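Long-range contacts in AlyGC (Glaciecola chathamensis, PDB 5GKD), which cleaves alginate as a polysaccharide lyase of family 6, probably by beta-elimination, and carries a bound calcium ion: residues N243-E248 with R268-R273; D307-E312 with I337-N342. One frame throughout, in Å; residues are numbered along the deposited sequence.

Contact 1 (N243-E248 with R268-R273); sequences NGNIVE and RDQIIR
Two successive coils of a right-handed parallel beta-helix, the fold of the pectate-lyase-like clan, meet where Asn-243 to Glu-248 runs beside Arg-268 to Arg-273. Strands 246-248 and 271-273 pair in parallel with axes 4.8 Å apart, Ile-246 facing Ile-271, Val-247 Ile-272 and Glu-248 Arg-273. Val-247 N gives a straight bond of 2.8 Å to Ile-271 O. Upstream, where the backbones turn, side chains join the backbone bonds: Gly-244 N still donates to Arg-268 O, and Gln-270, bent at chi2 (-67°), lies alongside Asn-245. Gln-270 OE1 accepts two bonds: Asn-245 N at 3.0 Å arrives nearly along the C=O axis, and Asn-245 ND2 at 3.1 Å sits on a lone pair. The NE2 of Gln-270 donates to Gly-242 O and Ile-266 O, which fixes the rotation of the amide, while Asn-245 OD1 accepts from Asn-223 N on the preceding coil. A leucine in place of Gln-270 would probably leave Asn-245 N without its acceptor and Gly-242 O and Ile-266 O without the donor they share. At the start, Asn-243 OD1 takes Arg-268 N at 2.9 Å, and Asn-243 CG lies over one face of the Arg-268 guanidinium, toward the rim. The Arg-273 guanidinium has Ile-271 CG2 over the centre of one face and Glu-248 OE2 at its edge, 4.0 Å from NH1. That distance exceeds a salt bridge, and Arg-273 NE has a second acidic neighbour, Glu-312 on the next coil, in a long, weak ion pair, so each attraction is probably modest.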
loop_
_atom_site.group_PDB
_atom_site.type_symbol
_atom_site.label_atom_id
_atom_site.label_comp_id
_atom_site.label_asym_id
_atom_site.label_seq_id
_atom_site.Cartn_x
_atom_site.Cartn_y
_atom_site.Cartn_z
ATOM N N ASN A 243 -38.443 9.083 9.642
ATOM C CA ASN A 243 -39.595 9.932 9.368
ATOM C C ASN A 243 -39.947 10.799 10.562
ATOM O O ASN A 243 -39.610 10.494 11.704
ATOM C CB ASN A 243 -40.815 9.077 9.016
ATOM C CG ASN A 243 -40.526 8.087 7.927
ATOM O OD1 ASN A 243 -40.124 8.462 6.831
ATOM N ND2 ASN A 243 -40.709 6.810 8.223
ATOM N N GLY A 244 -40.652 11.889 10.281
ATOM C CA GLY A 244 -41.254 12.669 11.345
ATOM C C GLY A 244 -40.306 13.560 12.103
ATOM O O GLY A 244 -40.513 13.798 13.290
ATOM N N ASN A 245 -39.285 14.081 11.437
ATOM C CA ASN A 245 -38.254 14.901 12.050
ATOM C C ASN A 245 -38.550 16.380 11.857
ATOM O O ASN A 245 -39.193 16.785 10.890
ATOM C CB ASN A 245 -36.898 14.555 11.448
ATOM C CG ASN A 245 -36.579 13.088 11.612
ATOM O OD1 ASN A 245 -36.187 12.655 12.696
ATOM N ND2 ASN A 245 -36.801 12.308 10.562
ATOM N N ILE A 246 -38.054 17.193 12.772
ATOM C CA ILE A 246 -38.220 18.632 12.687
ATOM C C ILE A 246 -36.846 19.257 12.547
ATOM O O ILE A 246 -35.978 19.049 13.400
ATOM C CB ILE A 246 -38.974 19.199 13.897
ATOM C CG1 ILE A 246 -40.306 18.467 14.058
ATOM C CG2 ILE A 246 -39.206 20.692 13.706
ATOM C CD1 ILE A 246 -41.263 19.097 15.071
ATOM N N VAL A 247 -36.658 20.018 11.470
ATOM C CA VAL A 247 -35.443 20.763 11.173
ATOM C C VAL A 247 -35.844 22.235 11.229
ATOM O O VAL A 247 -36.595 22.712 10.361
ATOM C CB VAL A 247 -34.877 20.399 9.793
ATOM C CG1 VAL A 247 -33.737 21.313 9.408
ATOM C CG2 VAL A 247 -34.478 18.937 9.727
ATOM N N GLU A 248 -35.350 22.961 12.230
ATOM C CA GLU A 248 -35.943 24.247 12.562
ATOM C C GLU A 248 -34.917 25.209 13.160
ATOM O O GLU A 248 -34.003 24.795 13.867
ATOM C CB GLU A 248 -37.141 23.968 13.471
ATOM C CG GLU A 248 -36.998 24.178 14.934
ATOM C CD GLU A 248 -38.305 23.894 15.650
ATOM O OE1 GLU A 248 -38.324 23.017 16.534
ATOM O OE2 GLU A 248 -39.318 24.518 15.292
ATOM N N ARG A 268 -40.686 10.581 4.975
ATOM C CA ARG A 268 -41.968 11.112 5.350
ATOM C C ARG A 268 -42.099 12.011 6.521
ATOM O O ARG A 268 -41.335 11.985 7.391
ATOM C CB ARG A 268 -42.957 9.977 5.571
ATOM C CG ARG A 268 -42.683 8.730 4.779
ATOM C CD ARG A 268 -43.912 7.878 4.563
ATOM N NE ARG A 268 -44.519 7.455 5.796
ATOM C CZ ARG A 268 -44.111 6.427 6.515
ATOM N NH1 ARG A 268 -43.097 5.696 6.124
ATOM N NH2 ARG A 268 -44.727 6.125 7.616
ATOM N N ASP A 269 -43.158 12.792 6.495
ATOM C CA ASP A 269 -43.542 13.682 7.551
ATOM C C ASP A 269 -42.458 14.606 8.069
ATOM O O ASP A 269 -42.393 14.873 9.211
ATOM C CB ASP A 269 -44.156 12.886 8.714
ATOM C CG ASP A 269 -45.270 11.948 8.284
ATOM O OD1 ASP A 269 -46.125 12.298 7.504
ATOM O OD2 ASP A 269 -45.304 10.831 8.746
ATOM N N GLN A 270 -41.614 15.088 7.200
ATOM C CA GLN A 270 -40.571 16.000 7.658
ATOM C C GLN A 270 -41.112 17.425 7.757
ATOM O O GLN A 270 -41.955 17.840 6.958
ATOM C CB GLN A 270 -39.369 15.951 6.717
ATOM C CG GLN A 270 -38.942 14.534 6.268
ATOM C CD GLN A 270 -38.373 13.645 7.389
ATOM O OE1 GLN A 270 -38.557 13.903 8.582
ATOM N NE2 GLN A 270 -37.674 12.588 6.989
ATOM N N ILE A 271 -40.633 18.171 8.752
ATOM C CA ILE A 271 -40.944 19.587 8.901
ATOM C C ILE A 271 -39.646 20.390 8.825
ATOM O O ILE A 271 -38.737 20.195 9.640
ATOM C CB ILE A 271 -41.693 19.874 10.210
ATOM C CG1 ILE A 271 -43.054 19.185 10.208
ATOM C CG2 ILE A 271 -41.843 21.365 10.409
ATOM C CD1 ILE A 271 -43.727 19.158 11.579
ATOM N N ILE A 272 -39.563 21.278 7.845
ATOM C CA ILE A 272 -38.417 22.147 7.606
ATOM C C ILE A 272 -38.951 23.573 7.707
ATOM O O ILE A 272 -39.519 24.101 6.744
ATOM C CB ILE A 272 -37.761 21.898 6.239
ATOM C CG1 ILE A 272 -37.127 20.501 6.140
ATOM C CG2 ILE A 272 -36.682 22.930 5.967
ATOM C CD1 ILE A 272 -38.060 19.398 5.886
ATOM N N ARG A 273 -38.794 24.203 8.869
ATOM C CA ARG A 273 -39.387 25.504 9.109
ATOM C C ARG A 273 -38.387 26.443 9.762
ATOM O O ARG A 273 -37.522 26.034 10.538
ATOM C CB ARG A 273 -40.639 25.417 9.992
ATOM C CG ARG A 273 -40.340 24.958 11.386
ATOM C CD ARG A 273 -41.455 25.271 12.371
ATOM N NE ARG A 273 -42.716 24.653 11.995
ATOM C CZ ARG A 273 -43.307 23.664 12.666
ATOM N NH1 ARG A 273 -42.765 23.163 13.781
ATOM N NH2 ARG A 273 -44.461 23.189 12.214
#

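Contact 2 (D307-E312 with I337-N342); sequences DNALIE and INSNMN
With CG anti to the backbone N (chi1 -175°), Asp-307 lays its carboxylate alongside Asn-338, whose CG stands beside its own backbone N (chi1 -53°). Asn-338 ND2 then donates to Asp-307 OD1 at 3.0 Å, a bond close to straight at 170° that meets the oxygen from above the carboxylate plane but lies in the plane of the amide. Ile-337 CD1 reaches the same carboxylate, 4.0 Å from Asp-307 CG. Ser-339 OG works both ways: it donates to Ile-337 O and accepts Ala-309 N at 3.0 Å, so the hydroxyl links Ala-309 N across the contact to a carbonyl of its own segment. Ile-337 O in turn is gripped from opposite faces of its plane, by Ser-339 OG and by Asn-308 N. These polar turns lead into neighbouring coils of the parallel beta-helix, where strands 310-312 and 339-342 run parallel with axes 4.7 Å apart. On the interior side, Ile-311 and Met-341 cross obliquely, Ile-311 CB lying 4.1 Å from Met-341 CG, with Ile-311 packing on Val-291 and Met-341 on Leu-289, both of strand 289-292. On the other face, Leu-310 CD2 approaches Asn-340 CB. One water donates to Asn-308 OD1 and Ala-309 O and accepts from Asn-340 ND2; a second donates to Asn-308 OD1 and, at 2.6 Å, to Asn-338 O. The other end of the Asn-308 amide, ND2, donates to Asp-269 OD1 on the preceding coil.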
loop_
_atom_site.group_PDB
_atom_site.type_symbol
_atom_site.label_atom_id
_atom_site.label_comp_id
_atom_site.label_asym_id
_atom_site.label_seq_id
_atom_site.Cartn_x
_atom_site.Cartn_y
_atom_site.Cartn_z
ATOM N N ASP A 307 -42.987 12.298 1.214
ATOM C CA ASP A 307 -44.420 12.177 1.443
ATOM C C ASP A 307 -44.752 13.060 2.630
ATOM O O ASP A 307 -44.199 12.859 3.714
ATOM C CB ASP A 307 -44.787 10.715 1.721
ATOM C CG ASP A 307 -46.275 10.476 1.849
ATOM O OD1 ASP A 307 -47.068 11.434 1.796
ATOM O OD2 ASP A 307 -46.647 9.290 2.004
ATOM N N ASN A 308 -45.619 14.055 2.421
ATOM C CA ASN A 308 -46.046 14.953 3.490
ATOM C C ASN A 308 -44.863 15.721 4.092
ATOM O O ASN A 308 -44.735 15.855 5.310
ATOM C CB ASN A 308 -46.816 14.179 4.569
ATOM C CG ASN A 308 -47.508 15.085 5.568
ATOM O OD1 ASN A 308 -47.909 16.187 5.241
ATOM N ND2 ASN A 308 -47.639 14.619 6.794
ATOM N N ALA A 309 -43.982 16.223 3.240
ATOM C CA ALA A 309 -43.031 17.236 3.681
ATOM C C ALA A 309 -43.736 18.574 3.879
ATOM O O ALA A 309 -44.704 18.900 3.188
ATOM C CB ALA A 309 -41.901 17.400 2.664
ATOM N N LEU A 310 -43.240 19.355 4.832
ATOM C CA LEU A 310 -43.746 20.700 5.103
ATOM C C LEU A 310 -42.559 21.651 5.175
ATOM O O LEU A 310 -41.710 21.533 6.067
ATOM C CB LEU A 310 -44.550 20.724 6.400
ATOM C CG LEU A 310 -45.619 21.785 6.692
ATOM C CD1 LEU A 310 -45.381 22.338 8.082
ATOM C CD2 LEU A 310 -45.734 22.907 5.667
ATOM N N ILE A 311 -42.493 22.584 4.241
ATOM C CA ILE A 311 -41.344 23.471 4.076
ATOM C C ILE A 311 -41.877 24.898 4.184
ATOM O O ILE A 311 -42.414 25.433 3.210
ATOM C CB ILE A 311 -40.630 23.224 2.737
ATOM C CG1 ILE A 311 -40.268 21.741 2.596
ATOM C CG2 ILE A 311 -39.414 24.098 2.604
ATOM C CD1 ILE A 311 -39.605 21.347 1.301
ATOM N N GLU A 312 -41.754 25.529 5.353
ATOM C CA GLU A 312 -42.369 26.838 5.507
ATOM C C GLU A 312 -41.464 27.801 6.256
ATOM O O GLU A 312 -40.632 27.405 7.069
ATOM C CB GLU A 312 -43.753 26.749 6.198
ATOM C CG GLU A 312 -43.716 26.549 7.688
ATOM C CD GLU A 312 -45.020 25.995 8.249
ATOM O OE1 GLU A 312 -46.056 26.002 7.531
ATOM O OE2 GLU A 312 -44.981 25.531 9.410
ATOM N N ILE A 337 -44.886 13.546 -2.939
ATOM C CA ILE A 337 -46.342 13.597 -2.856
ATOM C C ILE A 337 -46.805 14.230 -1.547
ATOM O O ILE A 337 -46.056 14.351 -0.576
ATOM C CB ILE A 337 -46.993 12.205 -3.017
ATOM C CG1 ILE A 337 -46.364 11.191 -2.062
ATOM C CG2 ILE A 337 -46.867 11.736 -4.449
ATOM C CD1 ILE A 337 -47.121 9.852 -1.978
ATOM N N ASN A 338 -48.069 14.670 -1.559
ATOM C CA ASN A 338 -48.764 15.207 -0.383
ATOM C C ASN A 338 -47.958 16.251 0.383
ATOM O O ASN A 338 -48.099 16.376 1.596
ATOM C CB ASN A 338 -49.169 14.087 0.573
ATOM C CG ASN A 338 -49.956 13.008 -0.113
ATOM O OD1 ASN A 338 -50.887 13.284 -0.859
ATOM N ND2 ASN A 338 -49.573 11.767 0.121
ATOM N N SER A 339 -47.137 17.033 -0.297
ATOM C CA SER A 339 -46.244 17.951 0.390
ATOM C C SER A 339 -46.683 19.396 0.187
ATOM O O SER A 339 -47.545 19.703 -0.645
ATOM C CB SER A 339 -44.804 17.737 -0.094
ATOM O OG SER A 339 -44.376 16.454 0.298
ATOM N N ASN A 340 -46.061 20.295 0.950
ATOM C CA ASN A 340 -46.441 21.706 0.969
ATOM C C ASN A 340 -45.226 22.587 1.202
ATOM O O ASN A 340 -44.455 22.345 2.128
ATOM C CB ASN A 340 -47.482 21.980 2.059
ATOM C CG ASN A 340 -48.842 21.385 1.728
ATOM O OD1 ASN A 340 -49.632 21.995 1.007
ATOM N ND2 ASN A 340 -49.106 20.188 2.225
ATOM N N MET A 341 -45.091 23.639 0.394
ATOM C CA MET A 341 -44.030 24.631 0.548
ATOM C C MET A 341 -44.653 26.028 0.554
ATOM O O MET A 341 -45.098 26.512 -0.495
ATOM C CB MET A 341 -42.992 24.483 -0.567
ATOM C CG MET A 341 -41.845 25.449 -0.456
ATOM S SD MET A 341 -40.358 24.889 -1.309
ATOM C CE MET A 341 -39.343 26.357 -1.140
ATOM N N ASN A 342 -44.661 26.682 1.722
ATOM C CA ASN A 342 -45.412 27.915 1.943
ATOM C C ASN A 342 -44.581 28.945 2.693
ATOM O O ASN A 342 -43.722 28.599 3.505
ATOM C CB ASN A 342 -46.679 27.703 2.783
ATOM C CG ASN A 342 -47.383 26.424 2.469
ATOM O OD1 ASN A 342 -47.743 26.172 1.322
ATOM N ND2 ASN A 342 -47.580 25.591 3.483
HETATM O O HOH W 1 -47.102 18.927 4.145
HETATM O O HOH W 2 -50.185 16.683 3.108
#

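In the fold
Following the chain from its N terminus, contact 1 closes first, bringing 268-273 beside 243-248 after a loop of 19 residues that includes strand 263-265. The chain then passes through strand 289-292 before contact 2 opens, and 24 further residues, strand 322-326 among them, return it to pair 337-342 with 307-312. The loops are in series, neither nested nor crossed. Strands 271-278 and 310-317 are neighbours, so the contacts abut, their centres 10 Å apart: Ile-272 N probably bonds to Leu-310 O at 2.8 Å, and Arg-268 CB packs on Asp-307 O. Together they join four consecutive strands along one wall of the N-terminal beta-helix.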